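Local atomic coordinates of D-glycero-alpha-D-manno-heptose 7-phosphate kinase (Campylobacter jejuni subsp. jejuni, PDB entry 4N3O), a protein that catalyses the ATP-dependent phosphorylation of D-glycero-alpha-D-manno-heptose 7-phosphate at C-1, giving the 1,7-bisphosphate, a step towards the GDP-heptose used for capsule polysaccharide. Residues E199-V203 / P310-L316; V203-I209 / E323-Q328. All coordinates share one frame. Residue numbers count along the deposited sequence, not the author numbering.

Contact 1 of 2, residues E199-V203 / P310-L316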
ATOM      1  N   GLU A 199     -10.660  -4.217  -0.595  1.00 32.73           N
ATOM      2  CA  GLU A 199     -10.016  -2.882  -0.518  1.00 34.06           C
ATOM      3  C   GLU A 199     -10.923  -1.810  -1.112  1.00 33.00           C
ATOM      4  O   GLU A 199     -11.022  -0.713  -0.573  1.00 31.27           O
ATOM      5  CB  GLU A 199      -8.682  -2.862  -1.258  1.00 32.80           C
ATOM      6  CG  GLU A 199      -7.632  -3.746  -0.618  1.00 35.60           C
ATOM      7  CD  GLU A 199      -6.505  -4.197  -1.562  1.00 39.49           C
ATOM      8  OE1 GLU A 199      -6.351  -3.659  -2.685  1.00 42.09           O
ATOM      9  OE2 GLU A 199      -5.747  -5.112  -1.159  1.00 40.62           O
ATOM     10  N   ALA A 200     -11.587  -2.126  -2.225  1.00 33.51           N
ATOM     11  CA  ALA A 200     -12.479  -1.144  -2.885  1.00 33.18           C
ATOM     12  C   ALA A 200     -13.672  -0.783  -2.001  1.00 35.54           C
ATOM     13  O   ALA A 200     -14.190   0.335  -2.080  1.00 35.79           O
ATOM     14  CB  ALA A 200     -12.959  -1.676  -4.223  1.00 34.76           C
ATOM     15  N   ARG A 201     -14.075  -1.729  -1.145  1.00 36.75           N
ATOM     16  CA  ARG A 201     -15.207  -1.562  -0.236  1.00 42.77           C
ATOM     17  C   ARG A 201     -14.821  -1.048   1.134  1.00 40.64           C
ATOM     18  O   ARG A 201     -15.668  -0.978   1.998  1.00 46.06           O
ATOM     19  CB  ARG A 201     -15.814  -2.924   0.098  1.00 48.38           C
ATOM     20  CG  ARG A 201     -16.185  -3.853  -1.028  1.00 51.07           C
ATOM     21  CD  ARG A 201     -17.599  -3.717  -1.462  1.00 56.31           C
ATOM     22  NE  ARG A 201     -17.987  -4.887  -2.228  1.00 63.77           N
ATOM     23  CZ  ARG A 201     -19.186  -5.049  -2.766  1.00 71.02           C
ATOM     24  NH1 ARG A 201     -19.455  -6.145  -3.462  1.00 69.38           N
ATOM     25  NH2 ARG A 201     -20.111  -4.103  -2.625  1.00 77.38           N
ATOM     26  N   THR A 202     -13.572  -0.721   1.389  1.00 40.51           N
ATOM     27  CA  THR A 202     -13.255  -0.373   2.753  1.00 38.52           C
ATOM     28  C   THR A 202     -12.466   0.908   2.964  1.00 38.30           C
ATOM     29  O   THR A 202     -11.675   1.316   2.133  1.00 37.07           O
ATOM     30  CB  THR A 202     -12.527  -1.562   3.468  1.00 42.57           C
ATOM     31  OG1 THR A 202     -11.342  -1.926   2.776  1.00 41.22           O
ATOM     32  CG2 THR A 202     -13.409  -2.795   3.532  1.00 45.71           C
ATOM     33  N   VAL A 203     -12.725   1.536   4.104  1.00 38.27           N
ATOM     34  CA  VAL A 203     -12.054   2.748   4.522  1.00 37.75           C
ATOM     35  C   VAL A 203     -11.567   2.572   5.959  1.00 36.43           C
ATOM     36  O   VAL A 203     -12.308   2.135   6.823  1.00 36.92           O
ATOM     37  CB  VAL A 203     -13.005   3.948   4.492  1.00 37.15           C
ATOM     38  CG1 VAL A 203     -12.326   5.171   5.109  1.00 38.88           C
ATOM     39  CG2 VAL A 203     -13.458   4.229   3.076  1.00 37.82           C
ATOM     40  N   PRO A 310     -18.221   1.154  -3.255  1.00 37.74           N
ATOM     41  CA  PRO A 310     -17.104   1.780  -3.950  1.00 37.38           C
ATOM     42  C   PRO A 310     -17.461   3.065  -4.694  1.00 36.71           C
ATOM     43  O   PRO A 310     -16.671   3.990  -4.716  1.00 35.35           O
ATOM     44  CB  PRO A 310     -16.659   0.696  -4.915  1.00 40.17           C
ATOM     45  CG  PRO A 310     -17.001  -0.576  -4.186  1.00 39.34           C
ATOM     46  CD  PRO A 310     -18.322  -0.283  -3.549  1.00 38.31           C
ATOM     47  N   THR A 311     -18.651   3.156  -5.268  1.00 40.72           N
ATOM     48  CA  THR A 311     -19.023   4.402  -5.961  1.00 41.22           C
ATOM     49  C   THR A 311     -19.328   5.547  -4.993  1.00 40.61           C
ATOM     50  O   THR A 311     -19.712   6.630  -5.421  1.00 41.22           O
ATOM     51  CB  THR A 311     -20.237   4.207  -6.875  1.00 40.73           C
ATOM     52  OG1 THR A 311     -21.401   3.980  -6.083  1.00 42.73           O
ATOM     53  CG2 THR A 311     -20.022   3.037  -7.801  1.00 41.27           C
ATOM     54  N   LYS A 312     -19.175   5.304  -3.696  1.00 42.71           N
ATOM     55  CA  LYS A 312     -19.446   6.330  -2.681  1.00 46.60           C
ATOM     56  C   LYS A 312     -18.227   6.574  -1.810  1.00 42.56           C
ATOM     57  O   LYS A 312     -18.214   7.491  -0.990  1.00 39.65           O
ATOM     58  CB  LYS A 312     -20.539   5.840  -1.748  1.00 54.08           C
ATOM     59  CG  LYS A 312     -21.883   5.505  -2.370  1.00 59.35           C
ATOM     60  CD  LYS A 312     -22.863   6.651  -2.320  1.00 70.44           C
ATOM     61  CE  LYS A 312     -24.274   6.104  -2.522  1.00 80.40           C
ATOM     62  NZ  LYS A 312     -25.325   7.134  -2.324  1.00 91.64           N
ATOM     63  N   LYS A 313     -17.202   5.749  -1.987  1.00 39.52           N
ATOM     64  CA  LYS A 313     -16.027   5.816  -1.134  1.00 39.59           C
ATOM     65  C   LYS A 313     -15.309   7.152  -1.172  1.00 39.26           C
ATOM     66  O   LYS A 313     -14.817   7.612  -0.145  1.00 36.14           O
ATOM     67  CB  LYS A 313     -15.071   4.675  -1.482  1.00 38.39           C
ATOM     68  CG  LYS A 313     -13.768   4.686  -0.727  1.00 38.93           C
ATOM     69  CD  LYS A 313     -13.043   3.362  -0.914  1.00 40.73           C
ATOM     70  CE  LYS A 313     -11.655   3.400  -0.318  1.00 42.65           C
ATOM     71  NZ  LYS A 313     -10.943   2.114  -0.548  1.00 44.94           N
ATOM     72  N   TYR A 314     -15.248   7.785  -2.343  1.00 38.18           N
ATOM     73  CA  TYR A 314     -14.525   9.045  -2.411  1.00 37.93           C
ATOM     74  C   TYR A 314     -15.197  10.103  -1.543  1.00 39.70           C
ATOM     75  O   TYR A 314     -14.515  10.806  -0.790  1.00 35.56           O
ATOM     76  CB  TYR A 314     -14.362   9.551  -3.832  1.00 38.36           C
ATOM     77  CG  TYR A 314     -13.674  10.884  -3.859  1.00 39.64           C
ATOM     78  CD1 TYR A 314     -12.293  10.980  -3.755  1.00 41.79           C
ATOM     79  CD2 TYR A 314     -14.403  12.049  -3.942  1.00 41.40           C
ATOM     80  CE1 TYR A 314     -11.656  12.215  -3.757  1.00 43.08           C
ATOM     81  CE2 TYR A 314     -13.782  13.282  -3.941  1.00 44.78           C
ATOM     82  CZ  TYR A 314     -12.405  13.360  -3.853  1.00 46.53           C
ATOM     83  OH  TYR A 314     -11.800  14.608  -3.863  1.00 52.65           O
ATOM     84  N   ASN A 315     -16.527  10.219  -1.658  1.00 40.50           N
ATOM     85  CA  ASN A 315     -17.260  11.188  -0.862  1.00 41.74           C
ATOM     86  C   ASN A 315     -17.177  10.857   0.649  1.00 37.78           C
ATOM     87  O   ASN A 315     -17.145  11.746   1.460  1.00 38.61           O
ATOM     88  CB  ASN A 315     -18.709  11.378  -1.366  1.00 45.62           C
ATOM     89  CG  ASN A 315     -18.782  12.204  -2.670  1.00 55.33           C
ATOM     90  OD1 ASN A 315     -18.093  13.224  -2.829  1.00 51.80           O
ATOM     91  ND2 ASN A 315     -19.634  11.764  -3.607  1.00 62.03           N
ATOM     92  N   LEU A 316     -17.124   9.591   1.008  1.00 36.19           N
ATOM     93  CA  LEU A 316     -16.958   9.220   2.415  1.00 38.24           C
ATOM     94  C   LEU A 316     -15.590   9.700   2.907  1.00 36.56           C
ATOM     95  O   LEU A 316     -15.478  10.344   3.943  1.00 36.33           O
ATOM     96  CB  LEU A 316     -17.094   7.718   2.591  1.00 36.44           C
ATOM     97  CG  LEU A 316     -16.759   7.123   3.957  1.00 36.31           C
ATOM     98  CD1 LEU A 316     -17.439   7.866   5.091  1.00 36.85           C
ATOM     99  CD2 LEU A 316     -17.161   5.652   3.935  1.00 36.78           C
TER

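Contact 2 of 2, residues V203-I209 / E323-Q328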
ATOM      1  N   VAL A 203     -12.725   1.536   4.104  1.00 38.27           N
ATOM      2  CA  VAL A 203     -12.054   2.748   4.522  1.00 37.75           C
ATOM      3  C   VAL A 203     -11.567   2.572   5.959  1.00 36.43           C
ATOM      4  O   VAL A 203     -12.308   2.135   6.823  1.00 36.92           O
ATOM      5  CB  VAL A 203     -13.005   3.948   4.492  1.00 37.15           C
ATOM      6  CG1 VAL A 203     -12.326   5.171   5.109  1.00 38.88           C
ATOM      7  CG2 VAL A 203     -13.458   4.229   3.076  1.00 37.82           C
ATOM      8  N   LEU A 204     -10.316   2.911   6.196  1.00 37.34           N
ATOM      9  CA  LEU A 204      -9.699   2.802   7.519  1.00 38.20           C
ATOM     10  C   LEU A 204      -9.471   4.227   8.020  1.00 38.22           C
ATOM     11  O   LEU A 204      -8.793   5.009   7.361  1.00 36.85           O
ATOM     12  CB  LEU A 204      -8.362   2.072   7.389  1.00 38.98           C
ATOM     13  CG  LEU A 204      -7.557   1.902   8.678  1.00 46.04           C
ATOM     14  CD1 LEU A 204      -8.378   1.162   9.717  1.00 46.55           C
ATOM     15  CD2 LEU A 204      -6.242   1.173   8.420  1.00 47.65           C
ATOM     16  N   TYR A 205     -10.033   4.563   9.176  1.00 39.92           N
ATOM     17  CA  TYR A 205      -9.931   5.908   9.728  1.00 40.20           C
ATOM     18  C   TYR A 205      -9.432   5.932  11.162  1.00 42.40           C
ATOM     19  O   TYR A 205     -10.024   5.314  12.028  1.00 41.24           O
ATOM     20  CB  TYR A 205     -11.319   6.542   9.684  1.00 41.38           C
ATOM     21  CG  TYR A 205     -11.441   7.918  10.312  1.00 42.12           C
ATOM     22  CD1 TYR A 205     -10.901   9.039   9.689  1.00 42.45           C
ATOM     23  CD2 TYR A 205     -12.147   8.105  11.508  1.00 44.46           C
ATOM     24  CE1 TYR A 205     -11.027  10.298  10.243  1.00 43.93           C
ATOM     25  CE2 TYR A 205     -12.281   9.363  12.072  1.00 42.81           C
ATOM     26  CZ  TYR A 205     -11.719  10.454  11.436  1.00 45.75           C
ATOM     27  OH  TYR A 205     -11.831  11.709  11.981  1.00 52.50           O
ATOM     28  N   PHE A 206      -8.336   6.648  11.394  1.00 44.91           N
ATOM     29  CA  PHE A 206      -7.812   6.849  12.735  1.00 47.69           C
ATOM     30  C   PHE A 206      -8.485   8.095  13.260  1.00 48.45           C
ATOM     31  O   PHE A 206      -8.438   9.145  12.631  1.00 53.85           O
ATOM     32  CB  PHE A 206      -6.298   6.983  12.746  1.00 51.17           C
ATOM     33  CG  PHE A 206      -5.583   5.669  12.593  1.00 55.17           C
ATOM     34  CD1 PHE A 206      -5.272   4.907  13.710  1.00 60.24           C
ATOM     35  CD2 PHE A 206      -5.229   5.190  11.341  1.00 54.00           C
ATOM     36  CE1 PHE A 206      -4.617   3.689  13.578  1.00 58.35           C
ATOM     37  CE2 PHE A 206      -4.569   3.986  11.205  1.00 52.21           C
ATOM     38  CZ  PHE A 206      -4.266   3.234  12.324  1.00 55.74           C
ATOM     39  N   THR A 207      -9.080   7.968  14.435  1.00 49.44           N
ATOM     40  CA  THR A 207      -9.909   9.016  15.022  1.00 52.99           C
ATOM     41  C   THR A 207      -9.261  10.219  15.693  1.00 55.50           C
ATOM     42  O   THR A 207      -9.759  11.342  15.535  1.00 56.38           O
ATOM     43  CB  THR A 207     -10.796   8.394  16.103  1.00 51.49           C
ATOM     44  OG1 THR A 207      -9.964   7.891  17.151  1.00 51.72           O
ATOM     45  CG2 THR A 207     -11.638   7.255  15.523  1.00 49.32           C
ATOM     46  N   ASN A 208      -8.181   9.986  16.443  1.00 57.00           N
ATOM     47  CA  ASN A 208      -7.509  11.031  17.224  1.00 61.48           C
ATOM     48  C   ASN A 208      -8.486  11.614  18.236  1.00 64.11           C
ATOM     49  O   ASN A 208      -8.523  12.815  18.469  1.00 69.21           O
ATOM     50  CB  ASN A 208      -6.892  12.129  16.341  1.00 69.15           C
ATOM     51  CG  ASN A 208      -5.756  11.610  15.469  1.00 77.19           C
ATOM     52  OD1 ASN A 208      -5.331  10.454  15.594  1.00 84.26           O
ATOM     53  ND2 ASN A 208      -5.258  12.464  14.578  1.00 79.64           N
ATOM     54  N   ILE A 209      -9.287  10.731  18.821  1.00 70.49           N
ATOM     55  CA  ILE A 209     -10.273  11.103  19.823  1.00 80.33           C
ATOM     56  C   ILE A 209      -9.717  10.874  21.227  1.00 88.02           C
ATOM     57  O   ILE A 209      -8.792  10.083  21.427  1.00 87.92           O
ATOM     58  CB  ILE A 209     -11.571  10.264  19.664  1.00 80.34           C
ATOM     59  CG1 ILE A 209     -12.348  10.716  18.429  1.00 81.66           C
ATOM     60  CG2 ILE A 209     -12.488  10.409  20.878  1.00 81.76           C
ATOM     61  CD1 ILE A 209     -13.586   9.887  18.153  1.00 79.89           C
ATOM     62  N   GLU A 323     -12.573  15.947   9.457  1.00 51.97           N
ATOM     63  CA  GLU A 323     -12.639  15.706  10.878  1.00 54.10           C
ATOM     64  C   GLU A 323     -11.230  15.668  11.449  1.00 53.82           C
ATOM     65  O   GLU A 323     -10.246  15.726  10.705  1.00 57.63           O
ATOM     66  CB  GLU A 323     -13.412  14.423  11.139  1.00 56.83           C
ATOM     67  CG  GLU A 323     -14.849  14.479  10.610  1.00 57.04           C
ATOM     68  CD  GLU A 323     -15.710  15.528  11.320  1.00 63.00           C
ATOM     69  OE1 GLU A 323     -16.765  15.926  10.769  1.00 61.54           O
ATOM     70  OE2 GLU A 323     -15.332  15.967  12.430  1.00 69.19           O
ATOM     71  N   GLN A 324     -11.134  15.576  12.769  1.00 54.78           N
ATOM     72  CA  GLN A 324      -9.840  15.619  13.448  1.00 58.91           C
ATOM     73  C   GLN A 324      -8.934  14.414  13.175  1.00 54.24           C
ATOM     74  O   GLN A 324      -7.736  14.478  13.421  1.00 52.99           O
ATOM     75  CB  GLN A 324     -10.026  15.791  14.967  1.00 64.59           C
ATOM     76  CG  GLN A 324     -10.608  14.578  15.692  1.00 69.52           C
ATOM     77  CD  GLN A 324     -10.707  14.781  17.199  1.00 78.23           C
ATOM     78  OE1 GLN A 324      -9.938  15.543  17.789  1.00 80.58           O
ATOM     79  NE2 GLN A 324     -11.646  14.080  17.831  1.00 81.72           N
ATOM     80  N   GLY A 325      -9.497  13.315  12.690  1.00 51.77           N
ATOM     81  CA  GLY A 325      -8.687  12.131  12.405  1.00 52.73           C
ATOM     82  C   GLY A 325      -8.082  12.141  11.009  1.00 49.49           C
ATOM     83  O   GLY A 325      -7.870  13.189  10.416  1.00 51.99           O
ATOM     84  N   TYR A 326      -7.753  10.965  10.505  1.00 50.07           N
ATOM     85  CA  TYR A 326      -7.266  10.859   9.144  1.00 49.33           C
ATOM     86  C   TYR A 326      -7.549   9.476   8.598  1.00 47.12           C
ATOM     87  O   TYR A 326      -7.578   8.488   9.333  1.00 47.57           O
ATOM     88  CB  TYR A 326      -5.779  11.202   9.021  1.00 51.69           C
ATOM     89  CG  TYR A 326      -4.839  10.234   9.671  1.00 51.76           C
ATOM     90  CD1 TYR A 326      -4.339   9.141   8.962  1.00 51.99           C
ATOM     91  CD2 TYR A 326      -4.411  10.424  10.986  1.00 54.40           C
ATOM     92  CE1 TYR A 326      -3.456   8.246   9.546  1.00 51.57           C
ATOM     93  CE2 TYR A 326      -3.522   9.540  11.585  1.00 57.57           C
ATOM     94  CZ  TYR A 326      -3.054   8.446  10.867  1.00 58.87           C
ATOM     95  OH  TYR A 326      -2.175   7.557  11.466  1.00 66.62           O
ATOM     96  N   VAL A 327      -7.797   9.438   7.300  1.00 44.04           N
ATOM     97  CA  VAL A 327      -8.046   8.211   6.581  1.00 40.57           C
ATOM     98  C   VAL A 327      -6.701   7.624   6.179  1.00 39.75           C
ATOM     99  O   VAL A 327      -5.813   8.344   5.728  1.00 40.52           O
ATOM    100  CB  VAL A 327      -8.920   8.493   5.334  1.00 43.89           C
ATOM    101  CG1 VAL A 327      -8.996   7.281   4.426  1.00 42.11           C
ATOM    102  CG2 VAL A 327     -10.316   8.948   5.772  1.00 43.49           C
ATOM    103  N   GLN A 328      -6.546   6.317   6.357  1.00 39.78           N
ATOM    104  CA  GLN A 328      -5.317   5.642   6.013  1.00 39.10           C
ATOM    105  C   GLN A 328      -5.557   4.641   4.898  1.00 43.31           C
ATOM    106  O   GLN A 328      -6.215   3.634   5.109  1.00 46.86           O
ATOM    107  CB  GLN A 328      -4.758   4.926   7.243  1.00 41.63           C
ATOM    108  CG  GLN A 328      -3.487   4.134   6.991  1.00 43.31           C
ATOM    109  CD  GLN A 328      -2.311   5.027   6.617  1.00 45.16           C
ATOM    110  OE1 GLN A 328      -1.856   5.837   7.418  1.00 50.58           O
ATOM    111  NE2 GLN A 328      -1.812   4.869   5.410  1.00 47.67           N
TER
HETATM  112  O   HOH W   1      -8.711   3.397   3.967  1.00 41.15           O

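Contact 1 of 2, residues E199-V203 / P310-L316
P310 follows strand 303-308 and sets its ring against the end of helix 192-200. P310 CG lies 3.6 Å from A200 O and 4.2 Å from A200 CB; a methyl is small enough to let the backbones come close, and the CA atoms of R201 and P310 are the nearest pair. The CD atoms of R201 and P310 meet at 4.1 Å, while the R201 guanidinium turns to E197 in a salt bridge. After the turn at T311 and K312, the latter the N-cap residue of helix 313-320, comes K313. This is the C-terminal region of a GHMP kinase, where the helix packs on an antiparallel sheet that includes strand 202-206. K313 reaches across with chi1 to chi4 all t, which gives it the length to reach two carbonyls: K313 NZ donates to T202 O at 2.9 Å and, weakly, to E199 O at 2.8 Å, at the passage from helix to strand. On the way K313 CD passes 3.4 Å from A200 O, and K313 CG packs 3.8 Å from V203 CG2. One turn on, L316 points to the same strand, L316 CD2 lying 4.1 Å from V203 CG2; both branched apolar side chains are buried, as suits a place between helix and sheet.

Contact 2 of 2, residues V203-I209 / E323-Q328
Strand 326-327 pairs antiparallel with 202-206 as an outermost strand, within this chain, of the four-stranded sheet in the GHMP kinase C-terminal region. Y326 forms the hydrogen-bonded pair with F206, F206 N to Y326 O and Y326 N to F206 O both being 2.9 Å, and its broad ring receives a CH-pi contact from F206 CB, 4.2 Å from the Y326 centroid. F206 also touches S114, assigned to ATP binding by similarity, so this face probably borders the nucleotide site. Q324, in the turn before the strand, has a long, flexible side chain that can follow the other segment past its strand: Q324 CG lies 3.3 Å from T207 O, and Q324 NE2 3.5 Å from I209 CG1. On the opposite face Y205 is paired with V327, non-hydrogen-bonded, and Y205 CD1 lies 4.0 Å from V327 CG2 beside L320. G325 suits its position because a CB there would clash with F206 O and the Y205 ring. The tyrosine's length lets its hydroxyl reach this turn, where G325 N donates to Y205 OH at 2.9 Å.

Strand 202-206 serves both contacts, and V203 belongs to each: its CG2 faces helix 313-320 in contact 1, while V203 CG1 meets V327 in contact 2. Helix 313-320 and strand 326-327 follow one another in the chain, so one continuous piece first packs on the sheet and then joins its edge. Both contacts are partly buried. Contact 1 has no exposed residue among those that touch, and eight of its residues come within reach of the second subunit; contact 2, which approaches that subunit through Q328, buries more surface, 615 against 329 Å², yet includes the exposed N208 and Q324. In contact 1 a loop and helix lie against the strand's start, so side chains make the links; in contact 2 a neighbouring strand adds backbone pairing, with aromatic side chains around it.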